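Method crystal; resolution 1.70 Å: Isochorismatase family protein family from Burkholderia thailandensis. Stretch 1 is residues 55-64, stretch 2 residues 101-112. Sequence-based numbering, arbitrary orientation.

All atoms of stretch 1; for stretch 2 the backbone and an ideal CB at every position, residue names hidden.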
ATOM      1  N   PRO A  55     -16.110 -11.998  13.947  1.00 14.65           N
ATOM      2  CA  PRO A  55     -15.229 -11.085  14.673  1.00 14.15           C
ATOM      3  C   PRO A  55     -15.298  -9.645  14.196  1.00 13.66           C
ATOM      4  O   PRO A  55     -15.412  -9.385  12.987  1.00 12.96           O
ATOM      5  CB  PRO A  55     -13.814 -11.644  14.430  1.00 14.17           C
ATOM      6  CG  PRO A  55     -13.934 -12.684  13.389  1.00 14.33           C
ATOM      7  CD  PRO A  55     -15.370 -13.037  13.206  1.00 14.68           C
ATOM      8  N   VAL A  56     -15.199  -8.729  15.163  1.00 13.21           N
ATOM      9  CA  VAL A  56     -15.097  -7.297  14.909  1.00 13.06           C
ATOM     10  C   VAL A  56     -13.749  -6.807  15.442  1.00 12.69           C
ATOM     11  O   VAL A  56     -13.421  -7.013  16.608  1.00 12.56           O
ATOM     12  CB  VAL A  56     -16.246  -6.517  15.566  1.00 13.51           C
ATOM     13  CG1 VAL A  56     -16.069  -5.015  15.297  1.00 13.36           C
ATOM     14  CG2 VAL A  56     -17.577  -7.042  15.031  1.00 13.82           C
ATOM     15  N   ILE A  57     -12.978  -6.181  14.559  1.00 12.19           N
ATOM     16  CA  ILE A  57     -11.611  -5.836  14.853  1.00 11.99           C
ATOM     17  C   ILE A  57     -11.465  -4.349  14.711  1.00 11.67           C
ATOM     18  O   ILE A  57     -11.648  -3.801  13.620  1.00 11.20           O
ATOM     19  CB  ILE A  57     -10.613  -6.534  13.915  1.00 11.95           C
ATOM     20  CG1 ILE A  57     -10.809  -8.054  13.976  1.00 12.57           C
ATOM     21  CG2 ILE A  57      -9.202  -6.139  14.316  1.00 11.80           C
ATOM     22  CD1 ILE A  57      -9.960  -8.804  12.975  1.00 12.37           C
ATOM     23  N   PHE A  58     -11.203  -3.699  15.840  1.00 11.70           N
ATOM     24  CA  PHE A  58     -11.039  -2.268  15.872  1.00 11.46           C
ATOM     25  C   PHE A  58      -9.581  -1.899  15.989  1.00 11.26           C
ATOM     26  O   PHE A  58      -8.897  -2.289  16.954  1.00 11.08           O
ATOM     27  CB  PHE A  58     -11.792  -1.658  17.042  1.00 11.83           C
ATOM     28  CG  PHE A  58     -13.288  -1.788  16.943  1.00 12.16           C
ATOM     29  CD1 PHE A  58     -14.001  -1.051  16.010  1.00 12.37           C
ATOM     30  CD2 PHE A  58     -13.985  -2.627  17.794  1.00 12.71           C
ATOM     31  CE1 PHE A  58     -15.387  -1.150  15.930  1.00 12.56           C
ATOM     32  CE2 PHE A  58     -15.357  -2.722  17.722  1.00 13.08           C
ATOM     33  CZ  PHE A  58     -16.062  -1.992  16.774  1.00 12.88           C
ATOM     34  N   VAL A  59      -9.132  -1.108  15.015  1.00 10.89           N
ATOM     35  CA  VAL A  59      -7.745  -0.709  14.900  1.00 10.68           C
ATOM     36  C   VAL A  59      -7.584   0.759  15.319  1.00 10.91           C
ATOM     37  O   VAL A  59      -8.334   1.632  14.878  1.00 11.26           O
ATOM     38  CB  VAL A  59      -7.254  -0.880  13.446  1.00 10.27           C
ATOM     39  CG1 VAL A  59      -5.820  -0.383  13.276  1.00 10.36           C
ATOM     40  CG2 VAL A  59      -7.383  -2.330  12.989  1.00 10.22           C
ATOM     41  N   HIS A  60      -6.583   1.045  16.130  1.00 11.17           N
ATOM     42  CA  HIS A  60      -6.250   2.424  16.436  1.00 11.41           C
ATOM     43  C   HIS A  60      -4.767   2.595  16.363  1.00 11.49           C
ATOM     44  O   HIS A  60      -4.021   1.621  16.421  1.00 11.20           O
ATOM     45  CB  HIS A  60      -6.823   2.877  17.791  1.00 12.04           C
ATOM     46  CG  HIS A  60      -6.205   2.202  18.973  1.00 12.59           C
ATOM     47  ND1 HIS A  60      -5.909   2.870  20.104  1.00 13.64           N
ATOM     48  CD2 HIS A  60      -5.830   0.884  19.189  1.00 12.79           C
ATOM     49  CE1 HIS A  60      -5.360   2.026  20.992  1.00 13.81           C
ATOM     50  NE2 HIS A  60      -5.314   0.815  20.442  1.00 13.54           N
ATOM     51  N   THR A  61      -4.356   3.845  16.196  1.00 11.47           N
ATOM     52  CA  THR A  61      -2.961   4.236  16.109  1.00 11.66           C
ATOM     53  C   THR A  61      -2.539   4.871  17.419  1.00 12.11           C
ATOM     54  O   THR A  61      -3.227   5.744  17.963  1.00 12.28           O
ATOM     55  CB  THR A  61      -2.762   5.253  14.984  1.00 11.81           C
ATOM     56  OG1 THR A  61      -3.253   4.693  13.768  1.00 11.75           O
ATOM     57  CG2 THR A  61      -1.291   5.655  14.828  1.00 11.88           C
ATOM     58  N   SER A  62      -1.394   4.442  17.921  1.00 12.44           N
ATOM     59  CA  SER A  62      -0.822   5.016  19.115  1.00 13.05           C
ATOM     60  C   SER A  62       0.688   5.117  18.964  1.00 13.24           C
ATOM     61  O   SER A  62       1.293   4.276  18.344  1.00 12.81           O
ATOM     62  CB  SER A  62      -1.113   4.149  20.327  1.00 13.36           C
ATOM     63  OG  SER A  62      -0.574   4.735  21.496  1.00 13.97           O
ATOM     64  N   TYR A  63       1.265   6.145  19.572  1.00 14.14           N
ATOM     65  CA  TYR A  63       2.710   6.289  19.668  1.00 14.80           C
ATOM     66  C   TYR A  63       3.189   6.325  21.128  1.00 15.88           C
ATOM     67  O   TYR A  63       4.340   6.701  21.404  1.00 16.02           O
ATOM     68  CB  TYR A  63       3.149   7.547  18.948  1.00 15.02           C
ATOM     69  CG  TYR A  63       2.679   7.589  17.521  1.00 14.63           C
ATOM     70  CD1 TYR A  63       1.740   8.522  17.118  1.00 14.83           C
ATOM     71  CD2 TYR A  63       3.166   6.693  16.577  1.00 14.39           C
ATOM     72  CE1 TYR A  63       1.307   8.591  15.818  1.00 14.68           C
ATOM     73  CE2 TYR A  63       2.728   6.755  15.264  1.00 14.33           C
ATOM     74  CZ  TYR A  63       1.796   7.706  14.905  1.00 14.74           C
ATOM     75  OH  TYR A  63       1.324   7.805  13.618  1.00 15.79           O
ATOM     76  N   GLN A  64       2.307   5.910  22.041  1.00 16.66           N
ATOM     77  CA  GLN A  64       2.630   5.753  23.463  1.00 18.11           C
ATOM     78  C   GLN A  64       3.797   4.781  23.633  1.00 18.76           C
ATOM     79  O   GLN A  64       3.966   3.877  22.825  1.00 18.08           O
ATOM     80  CB  GLN A  64       1.390   5.256  24.231  1.00 18.77           C
ATOM     81  CG  GLN A  64       0.231   6.250  24.243  1.00 19.07           C
ATOM     82  CD  GLN A  64       0.600   7.537  24.962  1.00 20.56           C
ATOM     83  OE1 GLN A  64       1.509   7.546  25.794  1.00 20.69           O
ATOM     84  NE2 GLN A  64      -0.095   8.628  24.647  1.00 21.08           N
ATOM     85  N   UNK A 101     -14.291  -7.549  21.819  1.00 20.27           N
ATOM     86  CA  UNK A 101     -13.919  -7.169  20.484  1.00 19.02           C
ATOM     87  C   UNK A 101     -12.415  -7.238  20.386  1.00 18.10           C
ATOM     88  O   UNK A 101     -11.712  -7.117  21.381  1.00 18.52           O
ATOM     89  CB  UNK A 101     -14.442  -5.776  20.129  1.00 19.02           C
ATOM     90  N   UNK A 102     -11.917  -7.418  19.181  1.00 17.17           N
ATOM     91  CA  UNK A 102     -10.487  -7.486  18.994  1.00 16.19           C
ATOM     92  C   UNK A 102      -9.996  -6.069  18.835  1.00 15.20           C
ATOM     93  O   UNK A 102     -10.531  -5.344  18.022  1.00 14.49           O
ATOM     94  CB  UNK A 102     -10.107  -8.355  17.794  1.00 16.19           C
ATOM     95  N   UNK A 103      -9.022  -5.670  19.655  1.00 14.60           N
ATOM     96  CA  UNK A 103      -8.390  -4.341  19.539  1.00 14.04           C
ATOM     97  C   UNK A 103      -6.953  -4.507  19.034  1.00 13.50           C
ATOM     98  O   UNK A 103      -6.151  -5.207  19.652  1.00 13.97           O
ATOM     99  CB  UNK A 103      -8.405  -3.607  20.881  1.00 14.04           C
ATOM    100  N   UNK A 104      -6.658  -3.875  17.900  1.00 12.49           N
ATOM    101  CA  UNK A 104      -5.331  -3.911  17.280  1.00 12.24           C
ATOM    102  C   UNK A 104      -4.738  -2.524  17.352  1.00 11.93           C
ATOM    103  O   UNK A 104      -5.400  -1.550  16.982  1.00 11.99           O
ATOM    104  CB  UNK A 104      -5.396  -4.402  15.832  1.00 12.24           C
ATOM    105  N   UNK A 105      -3.492  -2.437  17.803  1.00 11.73           N
ATOM    106  CA  UNK A 105      -2.810  -1.148  17.944  1.00 11.69           C
ATOM    107  C   UNK A 105      -1.682  -1.054  16.938  1.00 11.35           C
ATOM    108  O   UNK A 105      -0.813  -1.921  16.893  1.00 11.77           O
ATOM    109  CB  UNK A 105      -2.274  -0.961  19.365  1.00 11.69           C
ATOM    110  N   UNK A 106      -1.709  -0.017  16.110  1.00 11.06           N
ATOM    111  CA  UNK A 106      -0.669   0.160  15.083  1.00 10.61           C
ATOM    112  C   UNK A 106       0.109   1.451  15.307  1.00 10.60           C
ATOM    113  O   UNK A 106      -0.332   2.341  16.054  1.00 10.94           O
ATOM    114  CB  UNK A 106      -1.291   0.164  13.685  1.00 10.61           C
ATOM    115  N   UNK A 107       1.254   1.552  14.636  1.00 10.44           N
ATOM    116  CA  UNK A 107       2.176   2.695  14.771  1.00 10.76           C
ATOM    117  C   UNK A 107       2.532   3.345  13.449  1.00 10.62           C
ATOM    118  O   UNK A 107       3.582   3.987  13.343  1.00 10.85           O
ATOM    119  CB  UNK A 107       3.464   2.246  15.464  1.00 10.76           C
ATOM    120  N   UNK A 108       1.693   3.148  12.434  1.00 10.28           N
ATOM    121  CA  UNK A 108       1.870   3.731  11.089  1.00 10.24           C
ATOM    122  C   UNK A 108       0.555   3.595  10.324  1.00 10.10           C
ATOM    123  O   UNK A 108      -0.460   3.256  10.935  1.00 10.37           O
ATOM    124  CB  UNK A 108       3.010   3.049  10.331  1.00 10.24           C
ATOM    125  N   UNK A 109       0.568   3.836   9.001  1.00 10.22           N
ATOM    126  CA  UNK A 109      -0.661   3.873   8.203  1.00 10.10           C
ATOM    127  C   UNK A 109      -1.420   2.589   8.246  1.00  9.80           C
ATOM    128  O   UNK A 109      -2.538   2.538   8.779  1.00  9.43           O
ATOM    129  CB  UNK A 109      -0.343   4.215   6.746  1.00 10.10           C
ATOM    130  N   UNK A 110      -0.815   1.538   7.700  1.00  9.54           N
ATOM    131  CA  UNK A 110      -1.482   0.266   7.549  1.00  9.46           C
ATOM    132  C   UNK A 110      -1.546  -0.528   8.828  1.00  9.31           C
ATOM    133  O   UNK A 110      -0.709  -0.363   9.726  1.00  9.22           O
ATOM    134  CB  UNK A 110      -0.782  -0.562   6.469  1.00  9.46           C
ATOM    135  N   UNK A 111      -2.537  -1.421   8.895  1.00  9.27           N
ATOM    136  CA  UNK A 111      -2.848  -2.129  10.133  1.00  9.21           C
ATOM    137  C   UNK A 111      -2.158  -3.472  10.337  1.00  9.19           C
ATOM    138  O   UNK A 111      -2.462  -4.156  11.314  1.00  9.29           O
ATOM    139  CB  UNK A 111      -4.360  -2.351  10.201  1.00  9.21           C
ATOM    140  N   UNK A 112      -1.237  -3.854   9.450  1.00  9.18           N
ATOM    141  CA  UNK A 112      -0.511  -5.113   9.604  1.00  9.40           C
ATOM    142  C   UNK A 112       0.870  -4.967  10.244  1.00  9.31           C
ATOM    143  O   UNK A 112       1.230  -5.744  11.140  1.00  9.45           O
ATOM    144  CB  UNK A 112      -0.359  -5.778   8.234  1.00  9.40           C
TER

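Strand 102-106 runs parallel to strand 56-61. Successive side chains of each extended strand fall on alternate faces.

The CB of position 101 points toward stretch 1, 3.9 Å from Phe 58 CD2. A medium side chain, polar or apolar, would fit. It is Asp 101, whose OD2 lies at the ring edge, 3.3 Å from Phe 58 CE2. Water 1 accepts from Val 56 N (2.9 Å) and donates weakly to Asp 101 OD1 (3.3 Å).

Position 102 has its CB on the face of Ile 57 and Val 59, 3.9 Å from Ile 57 CG1. Valine, isoleucine or another apolar residue would suit. It is Val 102, whose N donates to Val 56 O (3.0 Å) and whose O accepts from Phe 58 N (2.8 Å).

Position 103 turns to the face of Phe 58 and His 60. Nothing of stretch 1 crowds its CB, so many residues would do, beta-branched ones especially. It is Val 103, with CG1 3.8 Å from His 60 NE2.

Position 104 returns to the face of Ile 57 and Val 59. Its CB is 4.0 Å from Val 59 CG2, which favours a branched aliphatic. It is Val 104, with CG2 3.6 Å from Ile 57 CG2; its N donates to Phe 58 O (2.9 Å).

Position 105 lies on the face of Phe 58 and His 60, its CB 3.7 Å from His 60 NE2. Serine or threonine could reach that nitrogen. It is Thr 105. Thr 105 OG1 and His 60 NE2 form a hydrogen bond of 2.8 Å.

Position 106 lies on the face of Val 59 and Thr 61, its CB 4.9 Å from Thr 61 OG1. A long chain with a polar end suits both. It is Lys 106, whose CD packs 3.6 Å from Val 59 CG1 and whose NZ donates to Thr 61 OG1 (2.8 Å).

Position 107 has its CB pointing away overall, yet 4.1 Å from Ser 62 O, an acceptor. A side chain with a donor could bend back. It is His 107, whose ND1 donates to Ser 62 O (2.7 Å).

At 108, 109 and 110 the ideal CB points away, so stretch 1 does not choose among side chains. They are Gln 108, whose NE2 donates to Gly 110 O (2.8 Å), Trp 109 and Gly 110. Lys 106 NZ donates to the backbone O of Gln 108 and Trp 109.

At 111 the CB faces Val 59, suiting a small apolar residue. It is Ala 111, with CB 3.8 Å from Val 59 CG1.

Position 112 is out of reach, so stretch 1 sets no preference. It is Phe 112.

Stretch 2, residues 101-112: DVVVTKHQWGAF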
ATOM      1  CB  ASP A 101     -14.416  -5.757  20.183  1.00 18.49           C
ATOM      2  CG  ASP A 101     -15.922  -5.704  20.008  1.00 18.21           C
ATOM      3  OD1 ASP A 101     -16.526  -6.743  19.646  1.00 18.36           O
ATOM      4  OD2 ASP A 101     -16.503  -4.620  20.227  1.00 17.83           O
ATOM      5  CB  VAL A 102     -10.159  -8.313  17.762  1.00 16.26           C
ATOM      6  CG1 VAL A 102      -8.643  -8.414  17.571  1.00 16.09           C
ATOM      7  CG2 VAL A 102     -10.791  -9.687  17.902  1.00 17.12           C
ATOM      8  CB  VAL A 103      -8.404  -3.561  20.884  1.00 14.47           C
ATOM      9  CG1 VAL A 103      -7.562  -2.282  20.781  1.00 14.21           C
ATOM     10  CG2 VAL A 103      -9.830  -3.217  21.287  1.00 14.80           C
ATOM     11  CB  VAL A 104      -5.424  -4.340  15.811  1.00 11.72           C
ATOM     12  CG1 VAL A 104      -4.068  -4.146  15.097  1.00 11.29           C
ATOM     13  CG2 VAL A 104      -5.950  -5.772  15.721  1.00 11.92           C
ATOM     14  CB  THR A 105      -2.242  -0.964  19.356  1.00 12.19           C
ATOM     15  OG1 THR A 105      -3.292  -1.125  20.303  1.00 12.77           O
ATOM     16  CG2 THR A 105      -1.614   0.431  19.527  1.00 12.27           C
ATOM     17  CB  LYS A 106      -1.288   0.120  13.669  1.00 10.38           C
ATOM     18  CG  LYS A 106      -2.215   1.277  13.319  1.00 10.38           C
ATOM     19  CD  LYS A 106      -2.820   1.131  11.928  1.00 10.21           C
ATOM     20  CE  LYS A 106      -3.859   2.212  11.637  1.00 10.26           C
ATOM     21  NZ  LYS A 106      -3.246   3.507  11.184  1.00 10.13           N
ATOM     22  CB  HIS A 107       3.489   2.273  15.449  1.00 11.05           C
ATOM     23  CG  HIS A 107       3.315   1.483  16.726  1.00 11.43           C
ATOM     24  ND1 HIS A 107       2.659   1.969  17.806  1.00 11.65           N
ATOM     25  CD2 HIS A 107       3.821   0.231  17.101  1.00 11.50           C
ATOM     26  CE1 HIS A 107       2.697   1.052  18.798  1.00 12.07           C
ATOM     27  NE2 HIS A 107       3.429  -0.001  18.368  1.00 11.96           N
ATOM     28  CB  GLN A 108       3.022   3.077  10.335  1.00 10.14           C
ATOM     29  CG  GLN A 108       2.735   1.645   9.918  1.00  9.76           C
ATOM     30  CD  GLN A 108       2.736   0.670  11.084  1.00  9.65           C
ATOM     31  OE1 GLN A 108       3.671   0.659  11.884  1.00  9.53           O
ATOM     32  NE2 GLN A 108       1.697  -0.180  11.164  1.00  9.26           N
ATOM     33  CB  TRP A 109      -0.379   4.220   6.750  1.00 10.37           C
ATOM     34  CG  TRP A 109       0.162   5.603   6.502  1.00 10.75           C
ATOM     35  CD1 TRP A 109       0.514   6.578   7.427  1.00 11.10           C
ATOM     36  CD2 TRP A 109       0.531   6.164   5.201  1.00 11.18           C
ATOM     37  NE1 TRP A 109       1.010   7.694   6.793  1.00 11.50           N
ATOM     38  CE2 TRP A 109       1.058   7.503   5.459  1.00 11.58           C
ATOM     39  CE3 TRP A 109       0.457   5.712   3.901  1.00 11.28           C
ATOM     40  CZ2 TRP A 109       1.480   8.331   4.436  1.00 12.08           C
ATOM     41  CZ3 TRP A 109       0.891   6.546   2.880  1.00 11.82           C
ATOM     42  CH2 TRP A 109       1.382   7.829   3.140  1.00 12.18           C
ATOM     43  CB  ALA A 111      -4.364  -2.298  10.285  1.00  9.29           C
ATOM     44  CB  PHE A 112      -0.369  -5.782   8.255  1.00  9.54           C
ATOM     45  CG  PHE A 112      -1.643  -6.373   7.730  1.00  9.64           C
ATOM     46  CD1 PHE A 112      -2.032  -7.644   8.107  1.00 10.09           C
ATOM     47  CD2 PHE A 112      -2.432  -5.681   6.814  1.00  9.73           C
ATOM     48  CE1 PHE A 112      -3.177  -8.222   7.602  1.00 10.26           C
ATOM     49  CE2 PHE A 112      -3.577  -6.249   6.303  1.00  9.86           C
ATOM     50  CZ  PHE A 112      -3.964  -7.516   6.708  1.00 10.22           C
TER
HETATM   51  O   HOH W   1     -15.779  -9.500  17.916  1.00 31.91           O
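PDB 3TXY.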